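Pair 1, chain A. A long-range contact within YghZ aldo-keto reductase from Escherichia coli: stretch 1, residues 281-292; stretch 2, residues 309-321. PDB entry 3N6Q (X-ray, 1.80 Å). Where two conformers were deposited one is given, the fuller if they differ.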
# COMPACT_ATOMS: atom_id res chain seq x y z
N MET A 281 23.86 -38.78 -21.93
CA MET A 281 23.35 -39.03 -20.60
C MET A 281 22.61 -37.82 -20.01
O MET A 281 21.52 -37.97 -19.44
CB MET A 281 24.45 -39.52 -19.67
CG MET A 281 23.96 -39.79 -18.26
SD MET A 281 22.83 -41.20 -18.19
CE MET A 281 21.43 -40.53 -17.29
N ALA A 282 23.17 -36.62 -20.18
CA ALA A 282 22.53 -35.39 -19.64
C ALA A 282 21.16 -35.15 -20.30
O ALA A 282 20.18 -34.82 -19.63
CB ALA A 282 23.46 -34.16 -19.87
N GLN A 283 21.08 -35.35 -21.62
CA GLN A 283 19.82 -35.13 -22.30
C GLN A 283 18.80 -36.14 -21.77
O GLN A 283 17.66 -35.75 -21.49
CB GLN A 283 19.95 -35.29 -23.82
CG GLN A 283 20.70 -34.09 -24.46
CD GLN A 283 21.20 -34.39 -25.84
OE1 GLN A 283 21.30 -35.56 -26.25
NE2 GLN A 283 21.58 -33.33 -26.58
N MET A 284 19.18 -37.41 -21.62
CA MET A 284 18.19 -38.41 -21.10
C MET A 284 17.70 -38.01 -19.67
O MET A 284 16.54 -38.17 -19.32
CB MET A 284 18.72 -39.83 -21.04
CG MET A 284 17.52 -40.81 -20.59
SD MET A 284 18.17 -42.52 -20.69
CE MET A 284 19.17 -42.62 -19.17
N ALA A 285 18.65 -37.60 -18.82
CA ALA A 285 18.33 -37.16 -17.45
C ALA A 285 17.30 -35.99 -17.42
O ALA A 285 16.34 -36.00 -16.63
CB ALA A 285 19.69 -36.77 -16.68
N LEU A 286 17.47 -34.99 -18.31
CA LEU A 286 16.55 -33.91 -18.45
C LEU A 286 15.21 -34.33 -19.08
O LEU A 286 14.15 -33.90 -18.63
CB LEU A 286 17.15 -32.77 -19.28
CG LEU A 286 18.44 -32.20 -18.67
CD1 LEU A 286 19.03 -31.12 -19.68
CD2 LEU A 286 18.17 -31.65 -17.25
N SER A 287 15.26 -35.19 -20.09
CA SER A 287 14.02 -35.65 -20.72
C SER A 287 13.18 -36.41 -19.70
O SER A 287 11.97 -36.29 -19.67
CB SER A 287 14.37 -36.59 -21.90
OG SER A 287 14.97 -35.84 -22.96
N TRP A 288 13.85 -37.19 -18.87
CA TRP A 288 13.16 -37.95 -17.85
C TRP A 288 12.36 -37.11 -16.88
O TRP A 288 11.24 -37.41 -16.55
CB TRP A 288 14.14 -38.86 -17.12
CG TRP A 288 13.47 -39.79 -16.14
CD1 TRP A 288 13.11 -41.13 -16.35
CD2 TRP A 288 13.17 -39.50 -14.77
NE1 TRP A 288 12.55 -41.65 -15.16
CE2 TRP A 288 12.55 -40.66 -14.20
CE3 TRP A 288 13.31 -38.35 -13.96
CZ2 TRP A 288 12.15 -40.71 -12.86
CZ3 TRP A 288 12.87 -38.39 -12.65
CH2 TRP A 288 12.28 -39.56 -12.10
N LEU A 289 12.95 -36.00 -16.43
CA LEU A 289 12.19 -35.07 -15.60
C LEU A 289 11.01 -34.48 -16.35
O LEU A 289 9.94 -34.28 -15.76
CB LEU A 289 13.15 -33.94 -15.09
CG LEU A 289 14.13 -34.44 -14.01
CD1 LEU A 289 15.33 -33.43 -13.83
CD2 LEU A 289 13.35 -34.56 -12.64
N LEU A 290 11.21 -34.15 -17.62
CA LEU A 290 10.24 -33.42 -18.42
C LEU A 290 9.24 -34.38 -19.19
O LEU A 290 8.51 -33.94 -20.09
CB LEU A 290 10.96 -32.63 -19.49
CG LEU A 290 11.70 -31.39 -18.91
CD1 LEU A 290 12.52 -30.71 -19.98
CD2 LEU A 290 10.69 -30.40 -18.22
N LYS A 291 9.25 -35.65 -18.81
CA LYS A 291 8.53 -36.70 -19.58
C LYS A 291 7.03 -36.59 -19.43
O LYS A 291 6.26 -37.20 -20.21
CB LYS A 291 8.95 -38.09 -19.09
CG LYS A 291 8.50 -38.44 -17.65
CD LYS A 291 9.22 -39.78 -17.17
CE LYS A 291 8.98 -40.14 -15.71
NZ LYS A 291 9.58 -39.11 -14.74
N ASP A 292 6.61 -35.88 -18.39
CA ASP A 292 5.20 -35.64 -18.17
C ASP A 292 5.03 -34.24 -17.54
O ASP A 292 5.98 -33.44 -17.46
CB ASP A 292 4.63 -36.71 -17.24
CG ASP A 292 5.37 -36.77 -15.88
OD1 ASP A 292 5.86 -35.70 -15.36
OD2 ASP A 292 5.43 -37.90 -15.33
N GLU A 309 23.17 -25.28 -25.68
CA GLU A 309 22.77 -25.82 -26.97
C GLU A 309 22.52 -27.35 -26.84
O GLU A 309 21.55 -27.86 -27.33
CB GLU A 309 23.81 -25.49 -28.05
CG GLU A 309 24.09 -23.98 -28.15
CD GLU A 309 25.13 -23.58 -29.25
OE1 GLU A 309 24.75 -22.80 -30.15
OE2 GLU A 309 26.32 -24.01 -29.20
N GLU A 310 23.39 -28.06 -26.14
CA GLU A 310 23.28 -29.50 -26.05
C GLU A 310 22.08 -29.87 -25.18
O GLU A 310 21.26 -30.74 -25.51
CB GLU A 310 24.56 -30.06 -25.43
CG GLU A 310 24.79 -31.57 -25.62
CD GLU A 310 24.20 -32.45 -24.50
OE1 GLU A 310 23.21 -32.04 -23.82
OE2 GLU A 310 24.72 -33.58 -24.29
N ASN A 311 21.92 -29.15 -24.07
CA ASN A 311 20.83 -29.55 -23.10
C ASN A 311 19.39 -29.35 -23.64
O ASN A 311 18.46 -30.16 -23.40
CB ASN A 311 21.02 -28.79 -21.80
CG ASN A 311 22.14 -29.34 -20.93
OD1 ASN A 311 22.52 -28.69 -19.95
ND2 ASN A 311 22.76 -30.45 -21.32
N VAL A 312 19.18 -28.29 -24.41
CA VAL A 312 17.84 -27.95 -24.85
C VAL A 312 17.34 -29.00 -25.85
O VAL A 312 16.14 -29.11 -26.08
CB VAL A 312 17.70 -26.57 -25.52
CG1 VAL A 312 17.90 -25.40 -24.46
CG2 VAL A 312 18.64 -26.43 -26.73
N GLN A 313 18.28 -29.72 -26.45
CA GLN A 313 17.91 -30.82 -27.38
C GLN A 313 17.29 -32.02 -26.69
O GLN A 313 16.70 -32.90 -27.35
CB GLN A 313 19.13 -31.27 -28.20
CG GLN A 313 19.55 -30.20 -29.21
CD GLN A 313 20.68 -30.70 -30.06
OE1 GLN A 313 20.53 -31.71 -30.76
NE2 GLN A 313 21.87 -30.10 -29.90
N ALA A 314 17.31 -32.00 -25.36
CA ALA A 314 16.49 -33.00 -24.61
C ALA A 314 15.01 -32.92 -25.05
O ALA A 314 14.27 -33.95 -25.03
CB ALA A 314 16.62 -32.79 -23.09
N LEU A 315 14.56 -31.73 -25.44
CA LEU A 315 13.18 -31.58 -25.84
C LEU A 315 12.82 -32.42 -27.09
O LEU A 315 11.63 -32.55 -27.41
CB LEU A 315 12.79 -30.09 -26.06
CG LEU A 315 12.98 -29.22 -24.79
CD1 LEU A 315 12.82 -27.73 -25.19
CD2 LEU A 315 11.90 -29.68 -23.74
N ASN A 316 13.81 -32.91 -27.81
CA ASN A 316 13.54 -33.71 -29.05
C ASN A 316 13.08 -35.12 -28.76
O ASN A 316 12.67 -35.85 -29.67
CB ASN A 316 14.79 -33.73 -29.92
CG ASN A 316 15.06 -32.37 -30.49
OD1 ASN A 316 14.12 -31.62 -30.68
ND2 ASN A 316 16.32 -32.02 -30.72
N ASN A 317 13.23 -35.55 -27.49
CA ASN A 317 12.81 -36.89 -27.14
C ASN A 317 12.32 -36.91 -25.70
O ASN A 317 13.08 -37.30 -24.81
CB ASN A 317 13.98 -37.89 -27.31
CG ASN A 317 13.51 -39.34 -27.27
OD1 ASN A 317 12.37 -39.61 -26.87
ND2 ASN A 317 14.41 -40.29 -27.59
N LEU A 318 11.05 -36.57 -25.48
CA LEU A 318 10.50 -36.56 -24.13
C LEU A 318 9.75 -37.87 -23.83
O LEU A 318 9.12 -38.00 -22.78
CB LEU A 318 9.58 -35.36 -23.96
CG LEU A 318 10.35 -34.03 -24.07
CD1 LEU A 318 9.35 -32.88 -23.93
CD2 LEU A 318 11.50 -33.89 -22.99
N THR A 319 9.85 -38.85 -24.73
CA THR A 319 9.01 -40.04 -24.46
C THR A 319 9.83 -41.22 -23.94
O THR A 319 10.89 -41.56 -24.50
CB THR A 319 8.18 -40.46 -25.71
OG1 THR A 319 9.08 -40.78 -26.74
CG2 THR A 319 7.34 -39.32 -26.24
N PHE A 320 9.27 -41.92 -22.95
CA PHE A 320 9.87 -43.14 -22.44
C PHE A 320 8.79 -44.24 -22.43
O PHE A 320 7.71 -43.99 -21.96
CB PHE A 320 10.30 -42.93 -20.97
CG PHE A 320 11.50 -41.98 -20.82
CD1 PHE A 320 12.81 -42.52 -20.67
CD2 PHE A 320 11.32 -40.59 -20.92
CE1 PHE A 320 13.98 -41.62 -20.55
CE2 PHE A 320 12.46 -39.72 -20.88
CZ PHE A 320 13.75 -40.23 -20.67
N SER A 321 9.15 -45.45 -22.83
CA SER A 321 8.22 -46.58 -22.66
C SER A 321 8.21 -47.04 -21.19
O SER A 321 9.11 -46.73 -20.37
CB SER A 321 8.63 -47.72 -23.56
OG SER A 321 9.75 -48.37 -23.02
O HOH W 1 6.68 -37.99 -22.48

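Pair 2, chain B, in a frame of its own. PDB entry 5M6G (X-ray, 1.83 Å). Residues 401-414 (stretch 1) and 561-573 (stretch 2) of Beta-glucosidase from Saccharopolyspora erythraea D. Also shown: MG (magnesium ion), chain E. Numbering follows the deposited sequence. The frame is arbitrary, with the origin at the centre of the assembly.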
# COMPACT_ATOMS: atom_id res chain seq x y z
N HIS B 401 -6.20 6.53 16.99
CA HIS B 401 -5.73 6.23 15.64
C HIS B 401 -6.56 6.95 14.58
O HIS B 401 -6.02 7.38 13.55
CB HIS B 401 -5.76 4.72 15.44
CG HIS B 401 -4.69 4.02 16.21
ND1 HIS B 401 -4.50 2.66 16.16
CD2 HIS B 401 -3.76 4.50 17.07
CE1 HIS B 401 -3.49 2.33 16.95
NE2 HIS B 401 -3.01 3.43 17.50
N ARG B 402 -7.87 7.08 14.80
CA ARG B 402 -8.68 7.83 13.85
C ARG B 402 -8.34 9.31 13.87
O ARG B 402 -8.42 9.97 12.83
CB ARG B 402 -10.16 7.59 14.13
CG ARG B 402 -10.58 6.16 13.83
CD ARG B 402 -12.07 5.97 13.92
NE ARG B 402 -12.42 4.56 13.85
CZ ARG B 402 -12.67 3.90 12.72
NH1 ARG B 402 -12.61 4.53 11.56
NH2 ARG B 402 -12.98 2.61 12.76
N GLU B 403 -7.92 9.84 15.02
CA GLU B 403 -7.48 11.23 15.08
C GLU B 403 -6.21 11.43 14.27
O GLU B 403 -6.04 12.45 13.58
CB GLU B 403 -7.27 11.65 16.54
CG GLU B 403 -6.80 13.09 16.74
CD GLU B 403 -7.70 14.11 16.04
OE1 GLU B 403 -8.93 13.89 15.93
OE2 GLU B 403 -7.19 15.15 15.55
N LEU B 404 -5.28 10.48 14.36
CA LEU B 404 -4.07 10.52 13.54
C LEU B 404 -4.43 10.47 12.06
O LEU B 404 -3.85 11.19 11.24
CB LEU B 404 -3.15 9.35 13.91
CG LEU B 404 -1.88 9.12 13.10
CD1 LEU B 404 -0.97 10.32 13.26
CD2 LEU B 404 -1.18 7.86 13.58
N ALA B 405 -5.38 9.60 11.70
CA ALA B 405 -5.79 9.49 10.31
C ALA B 405 -6.42 10.78 9.83
O ALA B 405 -6.14 11.25 8.72
CB ALA B 405 -6.76 8.33 10.15
N ARG B 406 -7.31 11.37 10.65
CA ARG B 406 -7.92 12.64 10.31
C ARG B 406 -6.87 13.72 10.08
O ARG B 406 -7.02 14.58 9.19
CB ARG B 406 -8.88 13.05 11.43
CG ARG B 406 -9.70 14.30 11.16
CD ARG B 406 -10.63 14.60 12.32
NE ARG B 406 -11.36 15.85 12.11
CZ ARG B 406 -12.17 16.41 13.00
NH1 ARG B 406 -12.35 15.83 14.17
NH2 ARG B 406 -12.78 17.56 12.73
N GLN B 407 -5.81 13.72 10.88
CA GLN B 407 -4.76 14.71 10.67
C GLN B 407 -4.07 14.47 9.33
O GLN B 407 -3.72 15.43 8.63
CB GLN B 407 -3.77 14.67 11.85
CG GLN B 407 -2.63 15.70 11.74
CD GLN B 407 -3.13 17.15 11.81
OE1 GLN B 407 -4.19 17.43 12.38
NE2 GLN B 407 -2.36 18.07 11.23
N ALA B 408 -3.92 13.20 8.94
CA ALA B 408 -3.33 12.91 7.63
C ALA B 408 -4.26 13.32 6.50
O ALA B 408 -3.81 13.83 5.47
CB ALA B 408 -2.99 11.42 7.53
N VAL B 409 -5.58 13.10 6.67
CA VAL B 409 -6.54 13.59 5.69
C VAL B 409 -6.36 15.10 5.50
O VAL B 409 -6.21 15.58 4.37
CB VAL B 409 -7.98 13.25 6.12
CG1 VAL B 409 -8.98 13.92 5.15
CG2 VAL B 409 -8.17 11.73 6.17
N ARG B 410 -6.37 15.85 6.60
CA ARG B 410 -6.20 17.30 6.55
C ARG B 410 -4.97 17.69 5.75
O ARG B 410 -5.05 18.48 4.79
CB ARG B 410 -6.06 17.88 7.97
CG ARG B 410 -7.30 17.97 8.77
CD ARG B 410 -6.94 18.29 10.22
NE ARG B 410 -8.04 17.96 11.11
CZ ARG B 410 -7.88 17.45 12.33
NH1 ARG B 410 -6.65 17.21 12.79
NH2 ARG B 410 -8.94 17.17 13.07
N GLU B 411 -3.82 17.16 6.14
CA GLU B 411 -2.57 17.59 5.55
C GLU B 411 -2.40 17.11 4.11
O GLU B 411 -1.61 17.69 3.37
CB GLU B 411 -1.40 17.12 6.42
CG GLU B 411 -1.40 17.75 7.82
CD GLU B 411 -0.17 17.38 8.65
OE1 GLU B 411 0.93 17.21 8.06
OE2 GLU B 411 -0.30 17.28 9.88
N SER B 412 -3.15 16.09 3.70
CA SER B 412 -3.02 15.57 2.34
C SER B 412 -3.79 16.40 1.32
O SER B 412 -3.51 16.30 0.12
CB SER B 412 -3.50 14.12 2.28
OG SER B 412 -4.91 14.02 2.44
N GLN B 413 -4.74 17.23 1.77
CA GLN B 413 -5.53 18.05 0.87
C GLN B 413 -4.67 19.10 0.18
O GLN B 413 -3.89 19.80 0.83
CB GLN B 413 -6.67 18.73 1.63
CG GLN B 413 -7.52 17.77 2.46
CD GLN B 413 -8.17 16.70 1.61
OE1 GLN B 413 -9.18 16.95 0.96
NE2 GLN B 413 -7.57 15.51 1.59
N VAL B 414 -4.83 19.24 -1.13
CA VAL B 414 -4.06 20.19 -1.92
C VAL B 414 -5.03 21.19 -2.55
O VAL B 414 -5.85 20.81 -3.39
CB VAL B 414 -3.21 19.51 -3.00
CG1 VAL B 414 -2.46 20.56 -3.80
CG2 VAL B 414 -2.26 18.50 -2.37
N LEU B 561 -7.29 9.87 -1.88
CA LEU B 561 -8.13 8.79 -1.34
C LEU B 561 -7.97 8.82 0.17
O LEU B 561 -7.12 8.09 0.73
CB LEU B 561 -7.75 7.43 -1.92
CG LEU B 561 -7.79 7.38 -3.44
CD1 LEU B 561 -7.08 6.12 -3.98
CD2 LEU B 561 -9.24 7.46 -3.93
N PRO B 562 -8.76 9.63 0.88
CA PRO B 562 -8.42 9.98 2.26
C PRO B 562 -8.68 8.90 3.29
O PRO B 562 -8.15 9.01 4.40
CB PRO B 562 -9.30 11.21 2.55
CG PRO B 562 -10.43 11.12 1.57
CD PRO B 562 -9.85 10.46 0.33
N GLY B 563 -9.45 7.87 2.97
CA GLY B 563 -9.65 6.79 3.92
C GLY B 563 -10.90 6.93 4.77
O GLY B 563 -11.90 7.52 4.33
N SER B 564 -10.87 6.40 5.98
CA SER B 564 -12.09 6.33 6.77
C SER B 564 -12.48 7.66 7.41
O SER B 564 -13.66 7.84 7.74
CB SER B 564 -11.96 5.26 7.86
OG SER B 564 -10.78 5.45 8.62
N GLU B 565 -11.56 8.61 7.56
CA GLU B 565 -11.86 9.83 8.32
C GLU B 565 -12.16 10.99 7.37
O GLU B 565 -11.40 11.95 7.24
CB GLU B 565 -10.73 10.15 9.28
CG GLU B 565 -10.37 8.97 10.20
CD GLU B 565 -11.60 8.28 10.78
OE1 GLU B 565 -12.49 8.98 11.33
OE2 GLU B 565 -11.70 7.04 10.69
N GLY B 566 -13.33 10.91 6.73
CA GLY B 566 -13.71 11.92 5.75
C GLY B 566 -13.84 13.32 6.32
O GLY B 566 -13.77 14.30 5.57
N GLN B 567 -14.04 13.43 7.64
CA GLN B 567 -14.21 14.75 8.25
C GLN B 567 -12.97 15.64 8.10
O GLN B 567 -13.09 16.87 8.18
CB GLN B 567 -14.59 14.58 9.73
CG GLN B 567 -13.50 13.99 10.61
CD GLN B 567 -13.46 12.45 10.68
OE1 GLN B 567 -13.93 11.74 9.78
NE2 GLN B 567 -12.89 11.93 11.77
N GLY B 568 -11.80 15.06 7.83
CA GLY B 568 -10.63 15.89 7.57
C GLY B 568 -10.75 16.73 6.32
O GLY B 568 -10.09 17.78 6.21
N VAL B 569 -11.58 16.31 5.37
CA VAL B 569 -11.84 17.13 4.19
C VAL B 569 -12.59 18.39 4.57
O VAL B 569 -12.23 19.50 4.15
CB VAL B 569 -12.61 16.32 3.13
CG1 VAL B 569 -12.88 17.19 1.91
CG2 VAL B 569 -11.79 15.08 2.74
N ALA B 570 -13.65 18.24 5.37
CA ALA B 570 -14.40 19.41 5.84
C ALA B 570 -13.53 20.32 6.68
O ALA B 570 -13.72 21.54 6.66
CB ALA B 570 -15.63 18.98 6.64
N ASP B 571 -12.58 19.76 7.43
CA ASP B 571 -11.66 20.59 8.21
C ASP B 571 -10.98 21.63 7.32
O ASP B 571 -10.83 22.79 7.73
CB ASP B 571 -10.61 19.71 8.88
CG ASP B 571 -11.18 18.88 10.02
OD1 ASP B 571 -12.31 19.17 10.47
OD2 ASP B 571 -10.49 17.93 10.45
N VAL B 572 -10.59 21.24 6.11
CA VAL B 572 -9.93 22.17 5.20
C VAL B 572 -10.95 23.08 4.53
O VAL B 572 -10.76 24.30 4.46
CB VAL B 572 -9.10 21.38 4.17
CG1 VAL B 572 -8.50 22.31 3.13
CG2 VAL B 572 -8.01 20.58 4.88
N LEU B 573 -12.06 22.51 4.05
CA LEU B 573 -13.10 23.29 3.38
C LEU B 573 -13.60 24.45 4.23
O LEU B 573 -13.92 25.52 3.70
CB LEU B 573 -14.27 22.38 2.99
CG LEU B 573 -14.11 21.42 1.80
CD1 LEU B 573 -15.30 20.49 1.71
CD2 LEU B 573 -13.91 22.18 0.48
MG MG E . -1.59 3.53 19.15
O HOH W 2 -2.85 3.17 20.57
O HOH W 3 -1.78 5.64 19.15
O HOH W 4 -0.07 4.26 17.68
O HOH W 5 0.09 3.92 20.68

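Both pairs set a helix against a segment whose nearest CA to it belongs to a small residue. The N, CA and C atoms of 14 central residues superpose with an RMSD of 0.9 Å. In the first stretch, Met A281 to Leu A290 match Leu B404 to Gln B413 one for one. In the second, Asn A311 to Leu A318 match Glu B565 to Val B572. The second segments differ in form. In pair 1 a 3-10 segment includes Ala A314; in pair 2 Gly B568 lies in a helix, whose axis crosses that of helix 401-412 at -45° with a closest approach of 7.7 Å. The buried areas are nearly equal, 707 Å² in pair 1 and 699 Å² in pair 2.

The closest CA approach falls at matched small residues, Ala A314 and Gly B568. Their helix partners, Gln A283 and Arg B410, are not matched to each other. In pair 1 the CA atoms of Gln A283 and Ala A314 are 4.6 Å apart. The methyl of Ala A314 points toward the helix, with its CB 3.5 Å from Gln A283 O and 3.8 Å from Leu A286 CB. In pair 2 the CA atoms of Arg B410 and Gly B568 are 4.8 Å apart. An ideal CB on Gly B568 would lie 2.6 Å from Val B409 CG1 and 3.0 Å from Arg B406 O, both clashes. The space is taken instead by Val B409, whose CG1 lies 3.5 Å from Gly B568 C. Val B409 matches Leu A286, so each helix presents a branched aliphatic residue here.

The polar solutions differ. Gln A283 matches Arg B406. The amide of Gln A283 reaches the backbone: NE2 donates to Glu A310 O at 2.8 Å, in a nearly straight hydrogen bond. Arg B406 extends to a side chain. Its NE donates to Asp B571 OD2 at 2.8 Å, and its NH2 to Asp B571 OD1 at 2.8 Å, in a salt bridge.

Ser A287 matches Arg B410. The short serine stays close to the backbone, with OG 2.9 Å from Ala A314 O and 3.0 Å from Asn A317 O. Which acceptor takes its proton is open. Arg B410 again uses Asp B571, which matches Asn A317: NE donates to OD2 of the aspartate at 2.5 Å. One carboxylate thus serves two arginines one helical turn apart. A further salt bridge joins Arg B402 NH1 to Glu B565 OE2 at 2.8 Å.

Past these positions, the packing continues in both pairs, between leucines in pair 1 and between a glutamine and valines in pair 2. Leu A290 CB packs on Leu A318 CD2 at 3.8 Å, and Leu A290 CD1 on Leu A315 CD2 at 3.9 Å. At the matched positions, Gln B413 CG lies 3.7 Å from Val B572 CG2, and Gln B413 OE1 lies 3.7 Å from Val B569 CG2.

Phe A320 has no counterpart in pair 2. It packs along the helix of pair 1 and has the largest covered area of any residue in that contact. Trp A288 turns its edge to the face of this ring, with planes at 80°, while Met A284 CG meets the ring edge at Phe A320 CE1, 3.6 Å away.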